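PDB 1TZ7: 4-alpha-glucanotransferase from Aquifex aeolicus, which belongs to the amylomaltase (disproportionating enzyme, D-enzyme) family of glucanotransferases and is built around a parallel beta/alpha barrel. Local coordinates for residues K54-S59 against E492-L497; I26-T31 against I455-L460. One frame throughout, in Å; residues are numbered along the deposited sequence.

Interaction 1. Residues K54-S59 against E492-L497; sequences KECGFS and EFIKKL
The C-terminal end of helix 44-56, closed by a Schellman motif, packs against the C-terminal helix 491-500 through Cys56 and Phe58 on one side and Ile494 and Lys495 on the other. The two backbones come nearest at Cys56 and Lys495, whose CA atoms are 4.4 Å apart. Ile494 presents its two branches to different partners: CG2 abuts Cys56 SG at 3.4 Å, while CG1 meets the Phe58 ring at its far end, 3.6 Å from CZ, with CE2 a little farther off. The ring and the isoleucine side chain cross at about a right angle. Cys56 SG stands anti to its carbonyl carbon (chi1 -71°), which carries the sulfur to the isoleucine methyl. Gly57, with positive phi (103°), is the C-prime residue of the motif; the chain turns there, Phe58 N reaching back to Leu53 O while Gly57 N bonds weakly to Lys54 O. This reversal takes the chain out of the helix toward strand 60-62 of the barrel and brings Phe58 alongside Ile494, where its ring also touches Ala24 and Ile26 of strand 23-27. Lys495 lies over the last carbonyls of helix 44-56. Its CG is 3.5 Å from Cys56 O, and its CD is equally close to Glu55 O; the CA-H of Lys495 also points at Cys56 O, the angle at hydrogen being 146°. The chain of Lys495, extended beyond CG, carries Lys495 NZ to 4.2 Å from Glu55 OE1, beyond salt-bridge range. Glu55 OE1 makes its salt bridge with Lys491 of the same C-terminal helix, so Lys495 NZ probably adds only a longer-range attraction.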
ATOM      1  N   LYS A  54      16.453  -2.947  13.151  1.00 23.75           N
ATOM      2  CA  LYS A  54      16.807  -3.743  14.323  1.00 27.48           C
ATOM      3  C   LYS A  54      17.845  -3.029  15.190  1.00 29.55           C
ATOM      4  O   LYS A  54      17.689  -2.939  16.407  1.00 33.21           O
ATOM      5  CB  LYS A  54      17.342  -5.112  13.884  1.00 28.72           C
ATOM      6  CG  LYS A  54      17.695  -6.064  15.046  1.00 30.37           C
ATOM      7  CD  LYS A  54      16.522  -6.244  16.004  1.00 36.69           C
ATOM      8  CE  LYS A  54      16.731  -7.434  16.921  1.00 47.22           C
ATOM      9  NZ  LYS A  54      17.867  -7.218  17.847  1.00 37.57           N
ATOM     10  N   GLU A  55      18.900  -2.522  14.556  1.00 27.25           N
ATOM     11  CA  GLU A  55      19.999  -1.877  15.280  1.00 27.50           C
ATOM     12  C   GLU A  55      19.506  -0.643  16.046  1.00 28.62           C
ATOM     13  O   GLU A  55      19.952  -0.378  17.160  1.00 26.09           O
ATOM     14  CB  GLU A  55      21.128  -1.477  14.308  1.00 30.39           C
ATOM     15  CG  GLU A  55      22.514  -1.947  14.739  1.00 51.71           C
ATOM     16  CD  GLU A  55      23.078  -1.137  15.896  1.00 67.19           C
ATOM     17  OE1 GLU A  55      22.554  -0.045  16.174  1.00 67.71           O
ATOM     18  OE2 GLU A  55      24.046  -1.592  16.523  1.00 66.26           O
ATOM     19  N   CYS A  56      18.583   0.101  15.436  1.00 25.14           N
ATOM     20  CA  CYS A  56      18.032   1.319  16.042  1.00 28.11           C
ATOM     21  C   CYS A  56      17.056   1.002  17.180  1.00 28.64           C
ATOM     22  O   CYS A  56      16.894   1.795  18.100  1.00 31.47           O
ATOM     23  CB  CYS A  56      17.309   2.163  14.979  1.00 29.59           C
ATOM     24  SG  CYS A  56      18.402   2.956  13.773  1.00 31.24           S
ATOM     25  N   GLY A  57      16.402  -0.159  17.097  1.00 30.24           N
ATOM     26  CA  GLY A  57      15.389  -0.551  18.075  1.00 30.46           C
ATOM     27  C   GLY A  57      13.953  -0.393  17.558  1.00 27.68           C
ATOM     28  O   GLY A  57      12.994  -0.489  18.330  1.00 27.13           O
ATOM     29  N   PHE A  58      13.808  -0.144  16.260  1.00 29.44           N
ATOM     30  CA  PHE A  58      12.484  -0.088  15.635  1.00 26.15           C
ATOM     31  C   PHE A  58      11.845  -1.466  15.637  1.00 28.46           C
ATOM     32  O   PHE A  58      12.541  -2.480  15.561  1.00 30.06           O
ATOM     33  CB  PHE A  58      12.586   0.407  14.189  1.00 30.75           C
ATOM     34  CG  PHE A  58      12.831   1.886  14.060  1.00 23.05           C
ATOM     35  CD1 PHE A  58      11.816   2.797  14.324  1.00 29.65           C
ATOM     36  CD2 PHE A  58      14.066   2.364  13.650  1.00 26.33           C
ATOM     37  CE1 PHE A  58      12.035   4.165  14.194  1.00 27.56           C
ATOM     38  CE2 PHE A  58      14.290   3.733  13.518  1.00 31.86           C
ATOM     39  CZ  PHE A  58      13.268   4.631  13.791  1.00 24.95           C
ATOM     40  N   SER A  59      10.510  -1.500  15.715  1.00 29.34           N
ATOM     41  CA  SER A  59       9.758  -2.764  15.702  1.00 26.85           C
ATOM     42  C   SER A  59       8.757  -2.842  14.542  1.00 28.55           C
ATOM     43  O   SER A  59       8.109  -3.868  14.351  1.00 27.22           O
ATOM     44  CB  SER A  59       8.998  -2.937  17.007  1.00 26.85           C
ATOM     45  OG  SER A  59       9.863  -2.926  18.115  1.00 28.40           O
ATOM     46  N   GLU A 492      22.737   6.416  15.258  1.00 28.35           N
ATOM     47  CA  GLU A 492      23.059   6.753  16.652  1.00 35.09           C
ATOM     48  C   GLU A 492      22.091   7.808  17.189  1.00 33.88           C
ATOM     49  O   GLU A 492      21.692   7.764  18.350  1.00 35.86           O
ATOM     50  CB  GLU A 492      24.502   7.258  16.770  1.00 36.26           C
ATOM     51  CG  GLU A 492      25.225   6.768  18.016  1.00 57.83           C
ATOM     52  CD  GLU A 492      25.403   5.257  18.032  1.00 76.65           C
ATOM     53  OE1 GLU A 492      24.696   4.579  18.813  1.00 68.96           O
ATOM     54  OE2 GLU A 492      26.249   4.750  17.265  1.00 84.86           O
ATOM     55  N   PHE A 493      21.717   8.745  16.329  1.00 36.34           N
ATOM     56  CA  PHE A 493      20.793   9.805  16.701  1.00 37.84           C
ATOM     57  C   PHE A 493      19.394   9.228  17.001  1.00 37.49           C
ATOM     58  O   PHE A 493      18.824   9.490  18.055  1.00 27.34           O
ATOM     59  CB  PHE A 493      20.728  10.862  15.579  1.00 40.48           C
ATOM     60  CG  PHE A 493      19.440  11.635  15.539  1.00 42.15           C
ATOM     61  CD1 PHE A 493      18.468  11.345  14.580  1.00 58.58           C
ATOM     62  CD2 PHE A 493      19.198  12.659  16.448  1.00 49.41           C
ATOM     63  CE1 PHE A 493      17.271  12.061  14.536  1.00 50.62           C
ATOM     64  CE2 PHE A 493      18.004  13.377  16.407  1.00 57.52           C
ATOM     65  CZ  PHE A 493      17.042  13.073  15.445  1.00 66.20           C
ATOM     66  N   ILE A 494      18.864   8.436  16.080  1.00 30.58           N
ATOM     67  CA  ILE A 494      17.496   7.938  16.214  1.00 37.17           C
ATOM     68  C   ILE A 494      17.398   6.828  17.280  1.00 27.98           C
ATOM     69  O   ILE A 494      16.412   6.741  17.998  1.00 28.82           O
ATOM     70  CB  ILE A 494      16.950   7.439  14.847  1.00 37.58           C
ATOM     71  CG1 ILE A 494      15.429   7.228  14.920  1.00 45.32           C
ATOM     72  CG2 ILE A 494      17.625   6.147  14.437  1.00 36.52           C
ATOM     73  CD1 ILE A 494      14.632   8.504  15.162  1.00 40.32           C
ATOM     74  N   LYS A 495      18.430   5.996  17.376  1.00 29.96           N
ATOM     75  CA  LYS A 495      18.492   4.963  18.420  1.00 27.92           C
ATOM     76  C   LYS A 495      18.376   5.591  19.802  1.00 34.19           C
ATOM     77  O   LYS A 495      17.597   5.131  20.639  1.00 26.13           O
ATOM     78  CB  LYS A 495      19.799   4.165  18.315  1.00 25.91           C
ATOM     79  CG  LYS A 495      19.917   3.017  19.323  1.00 32.22           C
ATOM     80  CD  LYS A 495      21.220   2.235  19.128  1.00 46.65           C
ATOM     81  CE  LYS A 495      21.327   1.068  20.110  1.00 50.08           C
ATOM     82  NZ  LYS A 495      22.741   0.657  20.340  1.00 65.83           N
ATOM     83  N   LYS A 496      19.152   6.647  20.031  1.00 30.88           N
ATOM     84  CA  LYS A 496      19.110   7.381  21.294  1.00 27.80           C
ATOM     85  C   LYS A 496      17.694   7.879  21.590  1.00 22.62           C
ATOM     86  O   LYS A 496      17.211   7.765  22.707  1.00 25.35           O
ATOM     87  CB  LYS A 496      20.073   8.572  21.246  1.00 26.79           C
ATOM     88  CG  LYS A 496      20.323   9.227  22.598  1.00 42.34           C
ATOM     89  CD  LYS A 496      21.812   9.360  22.882  1.00 66.24           C
ATOM     90  CE  LYS A 496      22.062   9.906  24.270  1.00 69.58           C
ATOM     91  NZ  LYS A 496      21.941   8.852  25.317  1.00 72.16           N
ATOM     92  N   LEU A 497      17.043   8.431  20.577  1.00 26.64           N
ATOM     93  CA  LEU A 497      15.704   9.006  20.742  1.00 27.37           C
ATOM     94  C   LEU A 497      14.679   7.942  21.122  1.00 27.35           C
ATOM     95  O   LEU A 497      13.863   8.156  22.006  1.00 28.85           O
ATOM     96  CB  LEU A 497      15.263   9.706  19.453  1.00 28.21           C
ATOM     97  CG  LEU A 497      15.184  11.236  19.487  1.00 34.34           C
ATOM     98  CD1 LEU A 497      16.418  11.845  20.114  1.00 36.25           C
ATOM     99  CD2 LEU A 497      14.978  11.773  18.087  1.00 36.08           C
TER

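Interaction 2. Residues I26-T31 against I455-L460; sequences ILLHVT and IQMQDL
Strands 23-27 and 452-456 run parallel, pairing Ile26 with Ile455 and Leu27 with Gln456, and Leu27 joins them by both of its backbone polar atoms. Leu27 N donates to Ile455 O at 2.9 Å, approaching from above the carbonyl plane, 41° out of it; the CA-H of Ile26 points at the same oxygen. Leu27 O then accepts from Met457 N at 3.2 Å, so the ladder continues into the first residue of helix 457-460. This is the seam where the first and last strands of the parallel beta/alpha barrel meet and close it. The side chains divide between the two faces of the sheet. On that of Ile26 and Ile455, Ile26 reaches helix 457-460 by separate branches: CG2, anti to its backbone N, lies 4.0 Å from Met457 SD, whereas CD1 at the end of the other branch meets Leu460 CD1 at 3.8 Å. Phe52 of helix 44-56 touches both Ile26 and Leu460. On the other face Leu27 and Gln456 lie side by side and point the same way, Leu27 CD2 against Gln456 CG at 4.1 Å. Past the strand end, Leu28 CD1 sits against Met457 CB at 3.8 Å and nearly as close to CG, the two side chains crossing at a slant. Met457 bends at chi2 (65°), turning its sulfur back toward Ile26. A water donates to Leu27 O at 2.8 Å and to Gln458 OE1, tying the strand end to the helix; Gln458 NE2 is bonded to Ala467 O. Gln456, at the N-cap position, receives Asp459 N and Leu460 N on its carbonyl oxygen. The Leu27 oxygen of this buried junction thus takes two donors, an amide and a water, which would help to offset the cost of burying it.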
ATOM      1  N   ILE A  26       9.212   2.779  10.782  1.00 26.21           N
ATOM      2  CA  ILE A  26       9.477   3.657   9.670  1.00 26.23           C
ATOM      3  C   ILE A  26       8.522   3.346   8.525  1.00 29.32           C
ATOM      4  O   ILE A  26       8.260   2.185   8.226  1.00 28.17           O
ATOM      5  CB  ILE A  26      10.951   3.506   9.204  1.00 27.96           C
ATOM      6  CG1 ILE A  26      11.903   4.076  10.269  1.00 29.52           C
ATOM      7  CG2 ILE A  26      11.165   4.218   7.858  1.00 28.24           C
ATOM      8  CD1 ILE A  26      13.372   3.971   9.908  1.00 40.54           C
ATOM      9  N   LEU A  27       7.993   4.399   7.899  1.00 28.12           N
ATOM     10  CA  LEU A  27       7.211   4.259   6.680  1.00 23.35           C
ATOM     11  C   LEU A  27       8.131   4.406   5.461  1.00 26.33           C
ATOM     12  O   LEU A  27       8.679   5.480   5.205  1.00 25.88           O
ATOM     13  CB  LEU A  27       6.084   5.306   6.646  1.00 28.17           C
ATOM     14  CG  LEU A  27       5.319   5.498   5.323  1.00 32.07           C
ATOM     15  CD1 LEU A  27       4.773   4.192   4.809  1.00 43.08           C
ATOM     16  CD2 LEU A  27       4.192   6.515   5.515  1.00 36.79           C
ATOM     17  N   LEU A  28       8.302   3.313   4.732  1.00 27.30           N
ATOM     18  CA  LEU A  28       9.186   3.283   3.571  1.00 27.12           C
ATOM     19  C   LEU A  28       8.727   2.208   2.597  1.00 29.56           C
ATOM     20  O   LEU A  28       8.737   1.026   2.920  1.00 28.20           O
ATOM     21  CB  LEU A  28      10.629   2.996   4.008  1.00 26.68           C
ATOM     22  CG  LEU A  28      11.657   2.897   2.873  1.00 29.37           C
ATOM     23  CD1 LEU A  28      11.940   4.276   2.288  1.00 27.78           C
ATOM     24  CD2 LEU A  28      12.942   2.251   3.370  1.00 33.10           C
ATOM     25  N   HIS A  29       8.322   2.623   1.408  1.00 28.26           N
ATOM     26  CA  HIS A  29       7.908   1.686   0.371  1.00 26.95           C
ATOM     27  C   HIS A  29       9.112   0.997  -0.241  1.00 27.57           C
ATOM     28  O   HIS A  29      10.206   1.570  -0.313  1.00 24.45           O
ATOM     29  CB  HIS A  29       7.133   2.418  -0.708  1.00 29.02           C
ATOM     30  CG  HIS A  29       6.396   1.520  -1.657  1.00 34.41           C
ATOM     31  ND1 HIS A  29       5.524   0.541  -1.235  1.00 33.87           N
ATOM     32  CD2 HIS A  29       6.383   1.477  -3.010  1.00 34.14           C
ATOM     33  CE1 HIS A  29       5.012  -0.071  -2.290  1.00 38.67           C
ATOM     34  NE2 HIS A  29       5.519   0.477  -3.378  1.00 34.96           N
ATOM     35  N   VAL A  30       8.905  -0.233  -0.687  1.00 24.34           N
ATOM     36  CA  VAL A  30       9.979  -1.042  -1.245  1.00 23.71           C
ATOM     37  C   VAL A  30      10.696  -0.313  -2.394  1.00 27.70           C
ATOM     38  O   VAL A  30      11.905  -0.417  -2.531  1.00 23.92           O
ATOM     39  CB  VAL A  30       9.440  -2.416  -1.745  1.00 24.69           C
ATOM     40  CG1 VAL A  30      10.542  -3.216  -2.412  1.00 24.13           C
ATOM     41  CG2 VAL A  30       8.831  -3.218  -0.572  1.00 32.06           C
ATOM     42  N   THR A  31       9.935   0.428  -3.208  1.00 27.87           N
ATOM     43  CA  THR A  31      10.504   1.108  -4.388  1.00 25.07           C
ATOM     44  C   THR A  31      11.561   2.129  -3.990  1.00 22.75           C
ATOM     45  O   THR A  31      12.477   2.404  -4.754  1.00 21.76           O
ATOM     46  CB  THR A  31       9.398   1.816  -5.212  1.00 31.32           C
ATOM     47  OG1 THR A  31       8.690   2.749  -4.385  1.00 20.27           O
ATOM     48  CG2 THR A  31       8.332   0.828  -5.680  1.00 20.60           C
ATOM     49  N   ILE A 455       7.628   7.076  11.763  1.00 28.54           N
ATOM     50  CA  ILE A 455       8.309   8.186  11.097  1.00 26.64           C
ATOM     51  C   ILE A 455       8.432   7.877   9.608  1.00 28.70           C
ATOM     52  O   ILE A 455       8.956   6.839   9.238  1.00 25.51           O
ATOM     53  CB  ILE A 455       9.726   8.370  11.697  1.00 29.80           C
ATOM     54  CG1 ILE A 455       9.655   8.488  13.227  1.00 32.64           C
ATOM     55  CG2 ILE A 455      10.408   9.591  11.101  1.00 31.75           C
ATOM     56  CD1 ILE A 455      10.980   8.250  13.916  1.00 32.55           C
ATOM     57  N   GLN A 456       7.961   8.784   8.753  1.00 27.98           N
ATOM     58  CA  GLN A 456       8.243   8.665   7.326  1.00 27.56           C
ATOM     59  C   GLN A 456       9.738   8.847   7.088  1.00 30.16           C
ATOM     60  O   GLN A 456      10.363   9.717   7.681  1.00 28.29           O
ATOM     61  CB  GLN A 456       7.437   9.684   6.495  1.00 31.92           C
ATOM     62  CG  GLN A 456       7.217   9.219   5.042  1.00 33.30           C
ATOM     63  CD  GLN A 456       6.461  10.226   4.172  1.00 34.39           C
ATOM     64  OE1 GLN A 456       6.126   9.923   3.024  1.00 30.56           O
ATOM     65  NE2 GLN A 456       6.200  11.410   4.710  1.00 31.85           N
ATOM     66  N   MET A 457      10.303   8.014   6.224  1.00 25.96           N
ATOM     67  CA  MET A 457      11.752   7.970   6.042  1.00 27.30           C
ATOM     68  C   MET A 457      12.290   9.345   5.659  1.00 30.14           C
ATOM     69  O   MET A 457      13.350   9.745   6.117  1.00 25.18           O
ATOM     70  CB  MET A 457      12.129   6.941   4.972  1.00 27.71           C
ATOM     71  CG  MET A 457      13.630   6.730   4.819  1.00 32.51           C
ATOM     72  SD  MET A 457      14.377   5.996   6.297  1.00 40.84           S
ATOM     73  CE  MET A 457      15.967   5.518   5.662  1.00 46.55           C
ATOM     74  N   GLN A 458      11.537  10.066   4.825  1.00 30.68           N
ATOM     75  CA  GLN A 458      11.946  11.398   4.355  1.00 24.33           C
ATOM     76  C   GLN A 458      12.140  12.376   5.518  1.00 28.66           C
ATOM     77  O   GLN A 458      12.971  13.286   5.441  1.00 30.35           O
ATOM     78  CB  GLN A 458      10.898  11.968   3.383  1.00 29.96           C
ATOM     79  CG  GLN A 458      10.828  11.247   2.042  1.00 27.03           C
ATOM     80  CD  GLN A 458       9.720  10.205   1.995  1.00 29.28           C
ATOM     81  OE1 GLN A 458       9.570   9.417   2.921  1.00 26.77           O
ATOM     82  NE2 GLN A 458       8.946  10.208   0.921  1.00 27.07           N
ATOM     83  N   ASP A 459      11.361  12.195   6.582  1.00 26.37           N
ATOM     84  CA  ASP A 459      11.484  13.029   7.783  1.00 28.53           C
ATOM     85  C   ASP A 459      12.746  12.675   8.571  1.00 27.39           C
ATOM     86  O   ASP A 459      13.442  13.558   9.078  1.00 27.94           O
ATOM     87  CB  ASP A 459      10.252  12.868   8.675  1.00 26.01           C
ATOM     88  CG  ASP A 459       8.984  13.390   8.023  1.00 36.96           C
ATOM     89  OD1 ASP A 459       9.084  14.210   7.079  1.00 27.79           O
ATOM     90  OD2 ASP A 459       7.843  13.038   8.385  1.00 29.55           O
ATOM     91  N   LEU A 460      13.032  11.381   8.667  1.00 27.26           N
ATOM     92  CA  LEU A 460      14.270  10.910   9.287  1.00 27.69           C
ATOM     93  C   LEU A 460      15.485  11.516   8.586  1.00 26.56           C
ATOM     94  O   LEU A 460      16.486  11.847   9.228  1.00 22.35           O
ATOM     95  CB  LEU A 460      14.346   9.382   9.222  1.00 28.85           C
ATOM     96  CG  LEU A 460      14.939   8.647  10.433  1.00 46.02           C
ATOM     97  CD1 LEU A 460      15.315   7.223  10.042  1.00 45.03           C
ATOM     98  CD2 LEU A 460      16.139   9.375  11.009  1.00 44.39           C
TER
HETATM   99  O   HOH W   1       9.030   6.760   2.692  1.00 45.19           O

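In the fold
Interaction 2 lies in the barrel wall, its centre about 13 Å from that of the chain; interaction 1 lies farther out, about 24 Å from it, in the helical layer. Their centres are 14 Å apart, and they touch: Phe58 CE2 packs on Ile26 CD1 at 3.7 Å, and Ile494 CD1 on Ile455 CD1 at 3.9 Å. The order along the chain alternates, 26-31, 54-59, 455-460, then 492-497. Strand 23-27 precedes helix 44-56, just as helix 457-460 precedes helix 491-500. Both contacts therefore join the N-terminal and C-terminal parts of the chain, one within the sheet and the other between the helices outside it.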